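PDB 5WA1: programmed cell death 6-interacting protein from Homo sapiens, which acts in endocytosis, multivesicular body biogenesis, membrane repair and cytokinesis, its Bro1 domain, the part present here, binding CHMP4 proteins of ESCRT-III. Local coordinates for residues Q59-L67 and K371-M379. Numbering follows the deposited sequence.
Sequences QYCRAAEEL and KFTDLFEKM
Ala63, on one turn of helix 56-75, comes nearest to Leu375 in the C-terminal loop, CA to CA 5.6 Å, where a type I beta turn from Asp374 to Glu377 meets the helix. The methyl of Ala63 lies over one face of the Phe376 ring, toward its rim, with CB 4.1 Å from the ring centroid, a CH-pi contact. The same CB packs against Leu375 CB at 3.9 Å. With CG anti to its carbonyl carbon (chi1 -58°), Phe376 reaches across the helix, and its CZ stops 3.6 Å from the backbone N of Ala64. Leu375 CD1 lies against Glu66 CB at 4.1 Å. An Asx turn shapes the loop here: Phe376 N donates to Asp374 OD1 (2.9 Å, 171°) from well above the carboxylate plane, and Gln95 of helix 83-97 bonds both Asp374 OD1 and Leu375 N. Residues 375-379, the last of this Bro1 domain construct, fold back onto helix 56-75 from near the start of the chain. Farther along, Met379, extended beyond CG, makes a Met-aromatic contact with Tyr60, SD meeting the ring obliquely with 3.4 Å to CE2. Ile46 of helix 39-49 touches both residues, and Phe103 meets the Phe376 ring edge-to-face.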
# COMPACT_ATOMS: atom_id res chain seq x y z
N GLN A 59 -23.37 -31.13 -9.17
CA GLN A 59 -22.14 -30.41 -9.49
C GLN A 59 -22.14 -29.00 -8.94
O GLN A 59 -21.07 -28.48 -8.58
CB GLN A 59 -21.92 -30.37 -11.01
CG GLN A 59 -20.51 -29.94 -11.38
CD GLN A 59 -20.33 -29.71 -12.87
OE1 GLN A 59 -21.01 -30.33 -13.69
NE2 GLN A 59 -19.41 -28.81 -13.22
N TYR A 60 -23.30 -28.40 -8.78
CA TYR A 60 -23.32 -27.13 -8.14
C TYR A 60 -22.99 -27.48 -6.69
O TYR A 60 -22.01 -27.01 -6.14
CB TYR A 60 -24.67 -26.47 -8.29
CG TYR A 60 -24.90 -26.00 -9.70
CD1 TYR A 60 -24.05 -26.38 -10.71
CD2 TYR A 60 -25.96 -25.18 -10.02
CE1 TYR A 60 -24.24 -25.96 -12.00
CE2 TYR A 60 -26.16 -24.75 -11.31
CZ TYR A 60 -25.30 -25.15 -12.29
OH TYR A 60 -25.49 -24.72 -13.57
N CYS A 61 -23.76 -28.37 -6.08
CA CYS A 61 -23.48 -28.72 -4.70
C CYS A 61 -22.01 -29.02 -4.48
O CYS A 61 -21.46 -28.73 -3.41
CB CYS A 61 -24.33 -29.92 -4.28
SG CYS A 61 -23.97 -30.52 -2.61
N ARG A 62 -21.34 -29.60 -5.49
CA ARG A 62 -19.90 -29.82 -5.39
C ARG A 62 -19.15 -28.49 -5.39
O ARG A 62 -18.27 -28.27 -4.55
CB ARG A 62 -19.44 -30.70 -6.55
CG ARG A 62 -17.95 -31.00 -6.54
CD ARG A 62 -17.59 -32.04 -7.59
NE ARG A 62 -18.34 -33.28 -7.42
CZ ARG A 62 -19.40 -33.62 -8.16
NH1 ARG A 62 -19.83 -32.80 -9.11
NH2 ARG A 62 -20.02 -34.78 -7.94
N ALA A 63 -19.50 -27.59 -6.32
CA ALA A 63 -18.85 -26.29 -6.38
C ALA A 63 -19.12 -25.47 -5.12
O ALA A 63 -18.27 -24.69 -4.70
CB ALA A 63 -19.30 -25.53 -7.62
N ALA A 64 -20.30 -25.63 -4.52
CA ALA A 64 -20.56 -24.95 -3.25
C ALA A 64 -19.67 -25.51 -2.15
O ALA A 64 -19.16 -24.75 -1.31
CB ALA A 64 -22.03 -25.08 -2.87
N GLU A 65 -19.45 -26.82 -2.15
CA GLU A 65 -18.52 -27.42 -1.19
C GLU A 65 -17.10 -26.91 -1.42
O GLU A 65 -16.34 -26.71 -0.46
CB GLU A 65 -18.56 -28.94 -1.31
CG GLU A 65 -18.18 -29.64 -0.03
CD GLU A 65 -19.19 -29.39 1.07
OE1 GLU A 65 -20.39 -29.65 0.84
OE2 GLU A 65 -18.78 -28.92 2.16
N GLU A 66 -16.71 -26.71 -2.68
CA GLU A 66 -15.38 -26.19 -2.96
C GLU A 66 -15.25 -24.72 -2.59
O GLU A 66 -14.15 -24.26 -2.27
CB GLU A 66 -15.03 -26.39 -4.44
CG GLU A 66 -14.64 -27.82 -4.80
CD GLU A 66 -13.44 -28.31 -4.00
OE1 GLU A 66 -13.60 -29.26 -3.21
OE2 GLU A 66 -12.34 -27.73 -4.17
N LEU A 67 -16.36 -23.97 -2.62
CA LEU A 67 -16.29 -22.56 -2.26
C LEU A 67 -16.13 -22.39 -0.75
O LEU A 67 -15.36 -21.53 -0.30
CB LEU A 67 -17.54 -21.82 -2.74
CG LEU A 67 -17.50 -20.35 -2.32
CD1 LEU A 67 -16.28 -19.64 -2.90
CD2 LEU A 67 -18.78 -19.63 -2.68
N LYS A 371 -5.25 -17.19 -13.68
CA LYS A 371 -5.88 -18.42 -14.15
C LYS A 371 -7.19 -18.68 -13.42
O LYS A 371 -7.47 -19.78 -12.95
CB LYS A 371 -4.91 -19.60 -13.99
CG LYS A 371 -3.68 -19.53 -14.89
CD LYS A 371 -2.66 -20.62 -14.54
CE LYS A 371 -2.05 -20.38 -13.16
NZ LYS A 371 -0.83 -21.21 -12.93
N PHE A 372 -8.01 -17.63 -13.32
CA PHE A 372 -9.26 -17.75 -12.59
C PHE A 372 -10.28 -18.55 -13.39
O PHE A 372 -10.38 -18.42 -14.61
CB PHE A 372 -9.83 -16.38 -12.25
CG PHE A 372 -11.20 -16.43 -11.64
CD1 PHE A 372 -11.38 -16.90 -10.35
CD2 PHE A 372 -12.32 -16.03 -12.36
CE1 PHE A 372 -12.65 -16.97 -9.79
CE2 PHE A 372 -13.58 -16.09 -11.81
CZ PHE A 372 -13.75 -16.56 -10.52
N THR A 373 -11.03 -19.40 -12.69
CA THR A 373 -12.12 -20.17 -13.27
C THR A 373 -13.29 -20.12 -12.30
O THR A 373 -13.18 -20.62 -11.18
CB THR A 373 -11.71 -21.62 -13.55
OG1 THR A 373 -11.24 -22.24 -12.34
CG2 THR A 373 -10.61 -21.69 -14.61
N ASP A 374 -14.40 -19.49 -12.71
CA ASP A 374 -15.58 -19.43 -11.87
C ASP A 374 -16.14 -20.83 -11.64
O ASP A 374 -16.34 -21.59 -12.59
CB ASP A 374 -16.65 -18.52 -12.51
CG ASP A 374 -17.96 -18.47 -11.70
OD1 ASP A 374 -17.97 -18.85 -10.51
OD2 ASP A 374 -18.98 -18.02 -12.26
N LEU A 375 -16.37 -21.17 -10.37
CA LEU A 375 -16.92 -22.47 -10.02
C LEU A 375 -18.39 -22.60 -10.40
O LEU A 375 -18.91 -23.72 -10.46
CB LEU A 375 -16.76 -22.71 -8.52
CG LEU A 375 -15.36 -23.06 -8.01
CD1 LEU A 375 -15.30 -22.91 -6.50
CD2 LEU A 375 -14.98 -24.47 -8.43
N PHE A 376 -19.07 -21.48 -10.67
CA PHE A 376 -20.48 -21.48 -11.06
C PHE A 376 -20.64 -20.84 -12.44
O PHE A 376 -21.62 -20.12 -12.70
CB PHE A 376 -21.32 -20.75 -10.03
CG PHE A 376 -21.24 -21.34 -8.65
CD1 PHE A 376 -20.28 -20.90 -7.75
CD2 PHE A 376 -22.12 -22.33 -8.25
CE1 PHE A 376 -20.20 -21.44 -6.48
CE2 PHE A 376 -22.04 -22.87 -6.98
CZ PHE A 376 -21.08 -22.43 -6.09
N GLU A 377 -19.69 -21.09 -13.33
CA GLU A 377 -19.69 -20.44 -14.64
C GLU A 377 -20.82 -20.96 -15.52
O GLU A 377 -21.41 -20.19 -16.29
CB GLU A 377 -18.34 -20.63 -15.32
CG GLU A 377 -18.22 -19.90 -16.65
CD GLU A 377 -16.89 -20.12 -17.32
OE1 GLU A 377 -16.07 -20.90 -16.78
OE2 GLU A 377 -16.65 -19.51 -18.39
N LYS A 378 -21.12 -22.25 -15.44
CA LYS A 378 -22.23 -22.84 -16.19
C LYS A 378 -23.54 -22.69 -15.41
O LYS A 378 -24.20 -23.67 -15.06
CB LYS A 378 -21.93 -24.30 -16.51
CG LYS A 378 -20.70 -24.55 -17.35
CD LYS A 378 -20.57 -26.03 -17.65
CE LYS A 378 -19.32 -26.34 -18.45
NZ LYS A 378 -19.27 -27.80 -18.78
N MET A 379 -23.90 -21.44 -15.15
CA MET A 379 -25.08 -21.16 -14.34
C MET A 379 -25.67 -19.79 -14.67
O MET A 379 -26.47 -19.65 -15.59
CB MET A 379 -24.74 -21.26 -12.86
CG MET A 379 -25.92 -21.11 -11.92
SD MET A 379 -25.49 -21.58 -10.24
CE MET A 379 -26.92 -20.98 -9.35